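Local coordinates for Apc35852 (Geobacillus stearothermophilus, PDB 1U9C), which is of unknown function but belongs to the DJ-1/PfpI family, whose members include chaperones and cysteine proteases, at residues L111-I125 with G134-I146. Sequence-based numbering, arbitrary orientation.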
ATOM      1  N   LEU A 111      -3.330  -4.089  11.422  1.00 20.29           N
ATOM      2  CA  LEU A 111      -3.610  -3.845  10.010  1.00 20.14           C
ATOM      3  C   LEU A 111      -4.596  -4.881   9.460  1.00 20.06           C
ATOM      4  O   LEU A 111      -5.448  -4.536   8.658  1.00 20.37           O
ATOM      5  CB  LEU A 111      -2.288  -3.784   9.204  1.00 20.77           C
ATOM      6  CG  LEU A 111      -2.435  -3.536   7.703  1.00 20.36           C
ATOM      7  CD1 LEU A 111      -3.059  -2.202   7.443  1.00 21.04           C
ATOM      8  CD2 LEU A 111      -1.040  -3.602   7.037  1.00 21.82           C
ATOM      9  N   GLN A 112      -4.465  -6.145   9.872  1.00 19.92           N
ATOM     10  CA  GLN A 112      -5.415  -7.173   9.413  1.00 20.09           C
ATOM     11  C   GLN A 112      -6.829  -6.815   9.844  1.00 20.79           C
ATOM     12  O   GLN A 112      -7.768  -6.927   9.068  1.00 21.71           O
ATOM     13  CB  GLN A 112      -5.044  -8.542   9.957  1.00 20.07           C
ATOM     14  CG  GLN A 112      -3.824  -9.215   9.299  1.00 21.68           C
ATOM     15  CD  GLN A 112      -3.402 -10.442  10.068  1.00 21.14           C
ATOM     16  OE1 GLN A 112      -4.125 -10.923  10.947  1.00 24.71           O
ATOM     17  NE2 GLN A 112      -2.204 -10.905   9.781  1.00 23.58           N
ATOM     18  N   TYR A 113      -6.958  -6.361  11.073  1.00 20.95           N
ATOM     19  CA  TYR A 113      -8.252  -5.973  11.599  1.00 21.40           C
ATOM     20  C   TYR A 113      -8.842  -4.774  10.862  1.00 20.76           C
ATOM     21  O   TYR A 113      -9.990  -4.754  10.472  1.00 21.38           O
ATOM     22  CB  TYR A 113      -8.102  -5.622  13.074  1.00 23.25           C
ATOM     23  CG  TYR A 113      -9.421  -5.229  13.668  1.00 24.82           C
ATOM     24  CD1 TYR A 113     -10.267  -6.189  14.204  1.00 26.66           C
ATOM     25  CD2 TYR A 113      -9.815  -3.918  13.719  1.00 26.01           C
ATOM     26  CE1 TYR A 113     -11.492  -5.834  14.752  1.00 29.03           C
ATOM     27  CE2 TYR A 113     -11.047  -3.557  14.235  1.00 26.64           C
ATOM     28  CZ  TYR A 113     -11.868  -4.519  14.765  1.00 26.96           C
ATOM     29  OH  TYR A 113     -13.090  -4.140  15.304  1.00 30.16           O
ATOM     30  N   VAL A 114      -8.035  -3.748  10.617  1.00 19.95           N
ATOM     31  CA  VAL A 114      -8.432  -2.608   9.829  1.00 19.85           C
ATOM     32  C   VAL A 114      -8.849  -3.007   8.436  1.00 20.54           C
ATOM     33  O   VAL A 114      -9.947  -2.593   8.007  1.00 20.52           O
ATOM     34  CB  VAL A 114      -7.299  -1.555   9.841  1.00 20.80           C
ATOM     35  CG1 VAL A 114      -7.628  -0.471   8.878  1.00 20.96           C
ATOM     36  CG2 VAL A 114      -7.135  -0.965  11.232  1.00 19.90           C
ATOM     37  N   LEU A 115      -8.085  -3.800   7.702  1.00 19.63           N
ATOM     38  CA  LEU A 115      -8.417  -4.158   6.332  1.00 21.43           C
ATOM     39  C   LEU A 115      -9.708  -4.987   6.350  1.00 20.61           C
ATOM     40  O   LEU A 115     -10.535  -4.816   5.459  1.00 20.40           O
ATOM     41  CB  LEU A 115      -7.290  -4.943   5.688  1.00 20.55           C
ATOM     42  CG  LEU A 115      -6.085  -4.093   5.311  1.00 21.34           C
ATOM     43  CD1 LEU A 115      -4.905  -4.942   5.045  1.00 22.03           C
ATOM     44  CD2 LEU A 115      -6.390  -3.198   4.112  1.00 22.42           C
ATOM     45  N   GLN A 116      -9.872  -5.856   7.330  1.00 21.04           N
ATOM     46  CA  GLN A 116     -11.131  -6.621   7.423  1.00 21.56           C
ATOM     47  C   GLN A 116     -12.330  -5.713   7.514  1.00 21.45           C
ATOM     48  O   GLN A 116     -13.367  -5.929   6.818  1.00 21.15           O
ATOM     49  CB  GLN A 116     -11.080  -7.530   8.637  1.00 21.27           C
ATOM     50  CG  GLN A 116     -12.402  -8.308   8.932  1.00 23.83           C
ATOM     51  CD  GLN A 116     -12.239  -9.381   9.948  1.00 26.25           C
ATOM     52  OE1 GLN A 116     -12.816  -9.330  11.044  1.00 35.21           O
ATOM     53  NE2 GLN A 116     -11.497 -10.401   9.589  1.00 24.63           N
ATOM     54  N   GLN A 117     -12.256  -4.692   8.355  1.00 20.59           N
ATOM     55  CA  GLN A 117     -13.393  -3.799   8.483  1.00 21.72           C
ATOM     56  C   GLN A 117     -13.652  -2.997   7.227  1.00 21.43           C
ATOM     57  O   GLN A 117     -14.821  -2.788   6.811  1.00 21.19           O
ATOM     58  CB  GLN A 117     -13.211  -2.878   9.673  1.00 22.36           C
ATOM     59  CG  GLN A 117     -13.213  -3.609  10.940  1.00 26.07           C
ATOM     60  CD  GLN A 117     -14.577  -4.232  11.260  1.00 29.14           C
ATOM     61  OE1 GLN A 117     -15.564  -3.518  11.247  1.00 31.68           O
ATOM     62  NE2 GLN A 117     -14.613  -5.512  11.471  1.00 32.54           N
ATOM     63  N   PHE A 118     -12.596  -2.466   6.604  1.00 20.16           N
ATOM     64  CA  PHE A 118     -12.782  -1.795   5.324  1.00 20.91           C
ATOM     65  C   PHE A 118     -13.480  -2.688   4.312  1.00 21.29           C
ATOM     66  O   PHE A 118     -14.384  -2.239   3.597  1.00 20.36           O
ATOM     67  CB  PHE A 118     -11.450  -1.267   4.739  1.00 20.38           C
ATOM     68  CG  PHE A 118     -11.050   0.110   5.266  1.00 20.93           C
ATOM     69  CD1 PHE A 118     -10.536   0.230   6.538  1.00 21.47           C
ATOM     70  CD2 PHE A 118     -11.107   1.204   4.496  1.00 21.89           C
ATOM     71  CE1 PHE A 118     -10.093   1.476   7.005  1.00 22.36           C
ATOM     72  CE2 PHE A 118     -10.701   2.466   4.980  1.00 20.79           C
ATOM     73  CZ  PHE A 118     -10.174   2.556   6.226  1.00 20.37           C
ATOM     74  N   ALA A 119     -13.061  -3.943   4.229  1.00 22.07           N
ATOM     75  CA  ALA A 119     -13.631  -4.918   3.283  1.00 21.80           C
ATOM     76  C   ALA A 119     -15.108  -5.193   3.640  1.00 21.51           C
ATOM     77  O   ALA A 119     -16.032  -5.060   2.799  1.00 24.00           O
ATOM     78  CB  ALA A 119     -12.805  -6.182   3.259  1.00 21.52           C
ATOM     79  N   GLU A 120     -15.330  -5.462   4.914  1.00 21.44           N
ATOM     80  CA  GLU A 120     -16.693  -5.732   5.396  1.00 20.82           C
ATOM     81  C   GLU A 120     -17.616  -4.589   5.102  1.00 20.75           C
ATOM     82  O   GLU A 120     -18.829  -4.801   4.932  1.00 20.66           O
ATOM     83  CB  GLU A 120     -16.697  -5.877   6.924  1.00 21.49           C
ATOM     84  CG  GLU A 120     -16.068  -7.143   7.452  1.00 23.56           C
ATOM     85  CD  GLU A 120     -16.982  -8.311   7.356  0.50 20.00           C
ATOM     86  OE1 GLU A 120     -16.451  -9.375   6.909  0.50 27.15           O
ATOM     87  OE2 GLU A 120     -18.185  -8.162   7.774  0.50 21.78           O
ATOM     88  N   ASP A 121     -17.083  -3.374   5.099  1.00 19.65           N
ATOM     89  CA  ASP A 121     -17.898  -2.188   5.006  1.00 19.48           C
ATOM     90  C   ASP A 121     -17.995  -1.569   3.607  1.00 19.86           C
ATOM     91  O   ASP A 121     -18.567  -0.497   3.451  1.00 18.76           O
ATOM     92  CB  ASP A 121     -17.412  -1.114   5.992  1.00 20.56           C
ATOM     93  CG  ASP A 121     -17.506  -1.588   7.444  1.00 23.68           C
ATOM     94  OD1 ASP A 121     -18.216  -2.591   7.746  1.00 25.32           O
ATOM     95  OD2 ASP A 121     -16.865  -1.030   8.367  1.00 29.94           O
ATOM     96  N   GLY A 122     -17.413  -2.236   2.607  1.00 18.40           N
ATOM     97  CA  GLY A 122     -17.562  -1.813   1.226  1.00 19.67           C
ATOM     98  C   GLY A 122     -16.743  -0.582   0.876  1.00 19.48           C
ATOM     99  O   GLY A 122     -17.046   0.053  -0.077  1.00 20.47           O
ATOM    100  N   ARG A 123     -15.705  -0.330   1.649  1.00 19.76           N
ATOM    101  CA  ARG A 123     -14.898   0.854   1.408  1.00 19.54           C
ATOM    102  C   ARG A 123     -13.749   0.482   0.468  1.00 19.41           C
ATOM    103  O   ARG A 123     -13.511  -0.674   0.130  1.00 20.62           O
ATOM    104  CB  ARG A 123     -14.498   1.387   2.802  1.00 21.67           C
ATOM    105  CG  ARG A 123     -15.813   2.105   3.471  1.00 26.35           C
ATOM    106  CD  ARG A 123     -15.629   2.568   4.891  1.00 28.04           C
ATOM    107  NE  ARG A 123     -16.263   3.862   5.186  0.50 31.69           N
ATOM    108  CZ  ARG A 123     -16.474   4.362   6.418  0.50 32.66           C
ATOM    109  NH1 ARG A 123     -16.126   3.691   7.509  0.50 34.00           N
ATOM    110  NH2 ARG A 123     -17.011   5.567   6.557  0.50 33.74           N
ATOM    111  N   ILE A 124     -13.056   1.501   0.018  1.00 19.99           N
ATOM    112  CA  ILE A 124     -12.029   1.303  -0.991  1.00 19.99           C
ATOM    113  C   ILE A 124     -10.711   0.879  -0.300  1.00 21.67           C
ATOM    114  O   ILE A 124     -10.322   1.451   0.738  1.00 19.47           O
ATOM    115  CB  ILE A 124     -11.848   2.599  -1.746  1.00 21.61           C
ATOM    116  CG1 ILE A 124     -13.125   2.979  -2.496  1.00 20.58           C
ATOM    117  CG2 ILE A 124     -10.613   2.496  -2.643  1.00 21.54           C
ATOM    118  CD1 ILE A 124     -13.321   4.405  -2.646  1.00 27.04           C
ATOM    119  N   ILE A 125     -10.120  -0.195  -0.806  1.00 19.24           N
ATOM    120  CA  ILE A 125      -8.823  -0.654  -0.336  1.00 20.20           C
ATOM    121  C   ILE A 125      -7.876  -0.581  -1.517  1.00 18.68           C
ATOM    122  O   ILE A 125      -8.137  -1.112  -2.610  1.00 21.26           O
ATOM    123  CB  ILE A 125      -8.891  -2.114   0.107  1.00 19.66           C
ATOM    124  CG1 ILE A 125      -9.781  -2.231   1.362  1.00 21.96           C
ATOM    125  CG2 ILE A 125      -7.449  -2.604   0.409  1.00 20.94           C
ATOM    126  CD1 ILE A 125     -10.021  -3.672   1.835  1.00 22.46           C
ATOM    127  N   GLY A 134       0.057  -6.299   2.852  1.00 21.04           N
ATOM    128  CA  GLY A 134      -0.894  -6.110   3.952  1.00 21.94           C
ATOM    129  C   GLY A 134      -2.127  -6.978   3.755  1.00 22.52           C
ATOM    130  O   GLY A 134      -2.799  -7.298   4.713  1.00 25.71           O
ATOM    131  N   LEU A 135      -2.390  -7.377   2.511  1.00 24.17           N
ATOM    132  CA  LEU A 135      -3.589  -8.179   2.197  1.00 25.27           C
ATOM    133  C   LEU A 135      -3.381  -9.688   2.318  1.00 25.38           C
ATOM    134  O   LEU A 135      -4.367 -10.453   2.268  1.00 26.72           O
ATOM    135  CB  LEU A 135      -4.026  -7.889   0.775  1.00 25.99           C
ATOM    136  CG  LEU A 135      -4.647  -6.523   0.563  1.00 28.76           C
ATOM    137  CD1 LEU A 135      -4.579  -6.108  -0.907  1.00 29.35           C
ATOM    138  CD2 LEU A 135      -6.125  -6.588   1.063  1.00 32.44           C
ATOM    139  N   VAL A 136      -2.137 -10.155   2.443  1.00 24.97           N
ATOM    140  CA  VAL A 136      -1.875 -11.591   2.234  1.00 26.70           C
ATOM    141  C   VAL A 136      -2.629 -12.471   3.240  1.00 27.52           C
ATOM    142  O   VAL A 136      -3.118 -13.557   2.872  1.00 26.59           O
ATOM    143  CB  VAL A 136      -0.338 -11.860   2.211  1.00 27.82           C
ATOM    144  CG1 VAL A 136       0.003 -13.300   2.500  1.00 30.62           C
ATOM    145  CG2 VAL A 136       0.185 -11.414   0.839  1.00 29.35           C
ATOM    146  N   ASN A 137      -2.728 -12.019   4.492  1.00 26.58           N
ATOM    147  CA  ASN A 137      -3.383 -12.748   5.579  1.00 26.66           C
ATOM    148  C   ASN A 137      -4.589 -11.985   6.164  1.00 26.49           C
ATOM    149  O   ASN A 137      -5.019 -12.281   7.285  1.00 28.25           O
ATOM    150  CB  ASN A 137      -2.373 -13.037   6.676  1.00 26.70           C
ATOM    151  CG  ASN A 137      -1.165 -13.802   6.161  1.00 28.59           C
ATOM    152  OD1 ASN A 137      -1.316 -14.823   5.489  1.00 30.12           O
ATOM    153  ND2 ASN A 137       0.042 -13.383   6.553  1.00 25.53           N
ATOM    154  N   ALA A 138      -5.168 -11.088   5.364  1.00 26.33           N
ATOM    155  CA  ALA A 138      -6.364 -10.316   5.731  1.00 26.84           C
ATOM    156  C   ALA A 138      -7.619 -10.999   5.155  1.00 27.34           C
ATOM    157  O   ALA A 138      -7.569 -11.586   4.070  1.00 27.44           O
ATOM    158  CB  ALA A 138      -6.295  -8.907   5.219  1.00 26.91           C
ATOM    159  N   THR A 139      -8.695 -10.986   5.932  1.00 27.19           N
ATOM    160  CA  THR A 139      -9.894 -11.776   5.599  1.00 27.54           C
ATOM    161  C   THR A 139     -11.123 -11.028   5.994  1.00 27.72           C
ATOM    162  O   THR A 139     -11.098 -10.111   6.800  1.00 27.19           O
ATOM    163  CB  THR A 139      -9.945 -13.140   6.343  1.00 27.60           C
ATOM    164  OG1 THR A 139     -10.065 -12.919   7.755  1.00 28.54           O
ATOM    165  CG2 THR A 139      -8.664 -14.011   6.193  1.00 28.13           C
ATOM    166  N   TYR A 140     -12.248 -11.445   5.408  1.00 27.28           N
ATOM    167  CA  TYR A 140     -13.569 -11.052   5.895  1.00 28.35           C
ATOM    168  C   TYR A 140     -13.777 -11.738   7.241  1.00 28.01           C
ATOM    169  O   TYR A 140     -13.017 -12.630   7.619  1.00 27.30           O
ATOM    170  CB  TYR A 140     -14.669 -11.495   4.912  1.00 27.51           C
ATOM    171  CG  TYR A 140     -14.685 -10.680   3.656  1.00 26.71           C
ATOM    172  CD1 TYR A 140     -15.368  -9.493   3.624  1.00 27.36           C
ATOM    173  CD2 TYR A 140     -14.008 -11.094   2.505  1.00 24.56           C
ATOM    174  CE1 TYR A 140     -15.369  -8.696   2.479  1.00 27.46           C
ATOM    175  CE2 TYR A 140     -14.004 -10.320   1.364  1.00 27.07           C
ATOM    176  CZ  TYR A 140     -14.672  -9.127   1.357  1.00 27.02           C
ATOM    177  OH  TYR A 140     -14.690  -8.382   0.225  1.00 28.57           O
ATOM    178  N   LYS A 141     -14.800 -11.317   7.980  1.00 29.43           N
ATOM    179  CA  LYS A 141     -15.105 -11.912   9.298  1.00 30.11           C
ATOM    180  C   LYS A 141     -15.229 -13.426   9.243  1.00 30.20           C
ATOM    181  O   LYS A 141     -14.822 -14.132  10.182  1.00 30.44           O
ATOM    182  CB  LYS A 141     -16.419 -11.356   9.851  1.00 31.24           C
ATOM    183  CG  LYS A 141     -16.272 -10.223  10.872  1.00 34.89           C
ATOM    184  CD  LYS A 141     -16.489 -10.735  12.322  1.00 37.28           C
ATOM    185  CE  LYS A 141     -15.173 -11.211  12.938  1.00 38.73           C
ATOM    186  NZ  LYS A 141     -15.153 -11.160  14.436  1.00 40.37           N
ATOM    187  N   ASP A 142     -15.774 -13.919   8.138  1.00 29.83           N
ATOM    188  CA  ASP A 142     -15.999 -15.357   7.970  1.00 30.12           C
ATOM    189  C   ASP A 142     -14.746 -16.159   7.547  1.00 30.03           C
ATOM    190  O   ASP A 142     -14.834 -17.365   7.324  1.00 30.14           O
ATOM    191  CB  ASP A 142     -17.180 -15.602   7.017  1.00 30.53           C
ATOM    192  CG  ASP A 142     -16.855 -15.335   5.548  1.00 33.01           C
ATOM    193  OD1 ASP A 142     -15.751 -14.858   5.224  1.00 30.28           O
ATOM    194  OD2 ASP A 142     -17.681 -15.558   4.636  1.00 35.86           O
ATOM    195  N   GLY A 143     -13.601 -15.477   7.411  1.00 29.78           N
ATOM    196  CA  GLY A 143     -12.318 -16.136   7.134  1.00 29.43           C
ATOM    197  C   GLY A 143     -11.895 -16.165   5.672  1.00 29.09           C
ATOM    198  O   GLY A 143     -10.763 -16.569   5.355  1.00 29.73           O
ATOM    199  N   THR A 144     -12.783 -15.747   4.782  1.00 28.53           N
ATOM    200  CA  THR A 144     -12.491 -15.705   3.348  1.00 28.12           C
ATOM    201  C   THR A 144     -11.409 -14.655   3.067  1.00 26.60           C
ATOM    202  O   THR A 144     -11.582 -13.508   3.464  1.00 26.94           O
ATOM    203  CB  THR A 144     -13.759 -15.300   2.571  1.00 27.87           C
ATOM    204  OG1 THR A 144     -14.806 -16.262   2.746  1.00 31.01           O
ATOM    205  CG2 THR A 144     -13.505 -15.245   1.050  1.00 28.79           C
ATOM    206  N   PRO A 145     -10.338 -15.012   2.366  1.00 26.87           N
ATOM    207  CA  PRO A 145      -9.343 -13.990   2.031  1.00 26.50           C
ATOM    208  C   PRO A 145      -9.958 -12.844   1.248  1.00 26.57           C
ATOM    209  O   PRO A 145     -10.755 -13.067   0.312  1.00 25.62           O
ATOM    210  CB  PRO A 145      -8.346 -14.736   1.150  1.00 26.76           C
ATOM    211  CG  PRO A 145      -8.396 -16.078   1.638  1.00 27.09           C
ATOM    212  CD  PRO A 145      -9.913 -16.325   1.855  1.00 26.67           C
ATOM    213  N   ILE A 146      -9.615 -11.617   1.633  1.00 26.42           N
ATOM    214  CA  ILE A 146     -10.103 -10.446   0.912  1.00 25.74           C
ATOM    215  C   ILE A 146      -9.796 -10.510  -0.595  1.00 24.70           C
ATOM    216  O   ILE A 146     -10.636 -10.096  -1.399  1.00 25.88           O
ATOM    217  CB  ILE A 146      -9.564  -9.135   1.538  1.00 26.78           C
ATOM    218  CG1 ILE A 146     -10.158  -8.929   2.949  1.00 26.78           C
ATOM    219  CG2 ILE A 146      -9.864  -7.974   0.619  1.00 28.21           C
ATOM    220  CD1 ILE A 146      -9.448  -7.946   3.806  1.00 28.84           C
TER
HETATM  221  O   HOH W   1      -8.145  -9.769   8.380  1.00 30.67           O
HETATM  222  O   HOH W   2     -17.842 -12.376   6.230  1.00 50.04           O
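Residues 134-140 run alongside helix 109-120 (CA atoms of Q112 and A138 4.9 Å apart, those of Q116 and Y140 5.3 Å), then the chain turns back through Y140-G143 to I146. Q116 carries much of the polar contact. Its CG lies anti to the backbone N (chi1 175°) and its chain is extended, which carries it past T139 O. Q116 NE2 donates to T139 O at 2.8 Å, from above the carbonyl plane. OE1 rests against the aliphatic part of K141. A leucine in place of Q116 would probably leave T139 O without this donor and let the loop shift from the helix. One turn on, E120 OE1 accepts a nearly straight bond (175°) from K141 N at 2.8 Å. The same oxygen lies at the edge of the Y140 ring, in its plane. A water bridges Q112 O and T139 N. The amide of Q112 lies against O and CB of N137, while its NE2 bonds to P106 O. N137 in turn bonds to P106 O and R180.

Beneath these bonds the contact is apolar. A119 CB touches Y140 CE1 at 3.7 Å and I146 CG1 at 3.8 Å. L115 CB meets the methyl of A138 and I146 CD1. Deeper, I125 CG2 packs on L135 CD2, and L135 also reaches L200 of strand 200-203.

Helix 109-120 leads through a Schellman motif at G122 into strand 124-127 of the central sheet. C129, seen as 3-sulfinoalanine, follows that strand. The contact packs the chain after this cysteine against the helix before the strand, in an alpha/beta fold of the DJ-1/PfpI family.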